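Local coordinates for listeria nuclear targeted protein A (PDB 4CIH) that acts as a secreted virulence factor that blocks recruitment of the host chromatin repressor BAHD1, relieving repression of interferon-stimulated genes, at residues P2-K7 against I66-R71. The protein carries 2 engineered substitutions. Sequence-based numbering, arbitrary orientation.
Sequences PKLSTK and IDAIKR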
loop_
_atom_site.group_PDB
_atom_site.type_symbol
_atom_site.label_atom_id
_atom_site.label_comp_id
_atom_site.label_asym_id
_atom_site.label_seq_id
_atom_site.Cartn_x
_atom_site.Cartn_y
_atom_site.Cartn_z
ATOM N N PRO A 2 -19.276 15.702 6.028
ATOM C CA PRO A 2 -18.308 14.932 5.221
ATOM C C PRO A 2 -18.851 13.533 4.878
ATOM O O PRO A 2 -19.309 12.801 5.768
ATOM C CB PRO A 2 -17.064 14.888 6.134
ATOM C CG PRO A 2 -17.254 16.082 7.071
ATOM C CD PRO A 2 -18.720 16.093 7.333
ATOM N N LYS A 3 -18.868 13.184 3.590
ATOM C CA LYS A 3 -19.403 11.876 3.157
ATOM C C LYS A 3 -19.183 11.486 1.683
ATOM O O LYS A 3 -19.223 12.324 0.773
ATOM C CB LYS A 3 -20.900 11.741 3.485
ATOM C CG LYS A 3 -21.291 10.317 3.860
ATOM C CD LYS A 3 -22.547 9.874 3.135
ATOM C CE LYS A 3 -23.059 8.556 3.704
ATOM N NZ LYS A 3 -24.269 8.742 4.568
ATOM N N LEU A 4 -19.135 10.175 1.489
ATOM C CA LEU A 4 -18.561 9.467 0.333
ATOM C C LEU A 4 -19.692 9.022 -0.546
ATOM O O LEU A 4 -20.686 8.447 -0.051
ATOM C CB LEU A 4 -17.902 8.182 0.800
ATOM C CG LEU A 4 -16.815 8.172 1.867
ATOM C CD1 LEU A 4 -16.757 6.818 2.595
ATOM C CD2 LEU A 4 -15.492 8.446 1.158
ATOM N N SER A 5 -19.584 9.282 -1.847
ATOM C CA SER A 5 -20.637 8.764 -2.704
ATOM C C SER A 5 -20.477 7.267 -2.978
ATOM O O SER A 5 -19.476 6.604 -2.620
ATOM C CB SER A 5 -20.954 9.628 -3.932
ATOM O OG SER A 5 -19.913 9.741 -4.889
ATOM N N THR A 6 -21.574 6.726 -3.467
ATOM C CA THR A 6 -21.584 5.418 -4.031
ATOM C C THR A 6 -20.697 5.416 -5.280
ATOM O O THR A 6 -20.201 4.371 -5.693
ATOM C CB THR A 6 -23.030 5.062 -4.357
ATOM O OG1 THR A 6 -23.789 5.135 -3.139
ATOM C CG2 THR A 6 -23.109 3.668 -4.933
ATOM N N LYS A 7 -20.502 6.582 -5.881
ATOM C CA LYS A 7 -19.482 6.761 -6.923
ATOM C C LYS A 7 -18.123 6.536 -6.248
ATOM O O LYS A 7 -17.304 5.740 -6.723
ATOM C CB LYS A 7 -19.556 8.177 -7.481
ATOM C CG LYS A 7 -19.112 8.332 -8.916
ATOM C CD LYS A 7 -18.910 9.773 -9.331
ATOM C CE LYS A 7 -17.540 10.340 -8.936
ATOM N NZ LYS A 7 -17.493 10.613 -7.475
ATOM N N ILE A 66 -9.473 11.704 -1.370
ATOM C CA ILE A 66 -10.929 11.785 -1.355
ATOM C C ILE A 66 -11.377 12.902 -0.411
ATOM O O ILE A 66 -10.709 13.163 0.611
ATOM C CB ILE A 66 -11.531 10.428 -1.033
ATOM C CG1 ILE A 66 -11.310 9.523 -2.266
ATOM C CG2 ILE A 66 -13.005 10.589 -0.686
ATOM C CD1 ILE A 66 -11.594 8.060 -2.062
ATOM N N ASP A 67 -12.418 13.652 -0.780
ATOM C CA ASP A 67 -12.694 14.856 0.002
ATOM C C ASP A 67 -12.870 14.406 1.423
ATOM O O ASP A 67 -12.011 14.655 2.279
ATOM C CB ASP A 67 -13.910 15.634 -0.503
ATOM C CG ASP A 67 -14.239 16.838 0.378
ATOM O OD1 ASP A 67 -14.700 16.621 1.513
ATOM O OD2 ASP A 67 -14.070 18.004 -0.064
ATOM N N ALA A 68 -13.936 13.631 1.625
ATOM C CA ALA A 68 -14.224 12.973 2.900
ATOM C C ALA A 68 -13.034 12.245 3.509
ATOM O O ALA A 68 -12.994 12.087 4.742
ATOM C CB ALA A 68 -15.379 11.996 2.731
ATOM N N ILE A 69 -12.086 11.768 2.686
ATOM C CA ILE A 69 -10.863 11.146 3.254
ATOM C C ILE A 69 -9.883 12.190 3.808
ATOM O O ILE A 69 -9.345 12.024 4.904
ATOM C CB ILE A 69 -10.214 10.064 2.328
ATOM C CG1 ILE A 69 -11.091 8.810 2.277
ATOM C CG2 ILE A 69 -8.853 9.596 2.830
ATOM C CD1 ILE A 69 -11.260 8.120 3.613
ATOM N N LYS A 70 -9.659 13.272 3.067
ATOM C CA LYS A 70 -9.125 14.512 3.647
ATOM C C LYS A 70 -9.742 14.816 5.021
ATOM O O LYS A 70 -9.047 14.874 6.062
ATOM C CB LYS A 70 -9.443 15.687 2.704
ATOM C CG LYS A 70 -8.888 17.054 3.106
ATOM C CD LYS A 70 -7.431 17.232 2.654
ATOM C CE LYS A 70 -7.002 18.696 2.722
ATOM N NZ LYS A 70 -5.501 18.890 2.679
ATOM N N ARG A 71 -11.060 15.025 5.013
ATOM C CA ARG A 71 -11.763 15.668 6.131
ATOM C C ARG A 71 -12.121 14.622 7.208
ATOM O O ARG A 71 -12.713 14.913 8.251
ATOM C CB ARG A 71 -12.936 16.493 5.580
ATOM C CG ARG A 71 -12.669 16.979 4.130
ATOM C CD ARG A 71 -12.967 18.444 3.769
ATOM N NE ARG A 71 -14.370 18.799 3.972
ATOM C CZ ARG A 71 -14.791 19.538 5.001
ATOM N NH1 ARG A 71 -13.911 20.024 5.870
ATOM N NH2 ARG A 71 -16.074 19.818 5.169
#
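Leu-4 reaches Ile-66 and Ala-68 through one methyl branch: its CD2 lies 3.8 Å from Ile-66 CG2 and 3.9 Å from Ala-68 CB. The torsions account for the meeting. Leu-4 CG sits anti to its carbonyl carbon (chi1 -56°), bringing the end of the side chain nearer to 66-71 than its CB direction alone would suggest, while Ile-66 CG2 stands anti to its own backbone N. The two side chains cross at about a right angle, touching branch to branch instead of lying alongside. Ala-68, a buried residue, meets both side chain and backbone of the N-terminal segment, since its CB also approaches Lys-3 N at 3.8 Å. Here the two backbones approach each other, Pro-2 CA lying 5.1 Å from Ala-68 CA. The CB of Pro-2 points toward 66-71, and its ring CG stands 4.4 Å from Arg-71 NH2, an oblique approach to the guanidinium.

Two carboxylates hold the guanidinium. Asp-67 OD1 lies at its edge, in plane, and forms a salt bridge with Arg-71 NE at 3.3 Å; the bend of 127° at the hydrogen makes the accompanying hydrogen bond weak. Glu-74 OE2, the stronger partner, forms a salt bridge with Arg-71 NH1, and Glu-74 also touches Pro-2. Ser-5 OG caps Asp-8 N at the start of helix 8-34, with Leu-4 on Leu-9 and Ile-66 on Ile-12 of that helix. Ile-69 packs on Phe-82 and Lys-83 of helix 77-103.

With 251 Å² buried between the segments, and the centre of the contact about 19 Å from the centre of the chain, this is a modest apolar seam at one end of the molecule. It joins the extended lead-in to helix 8-34 with the short helix 67-70, part of the connection between helices 42-63 and 77-103 in the four-helical up-and-down bundle of the LntA family.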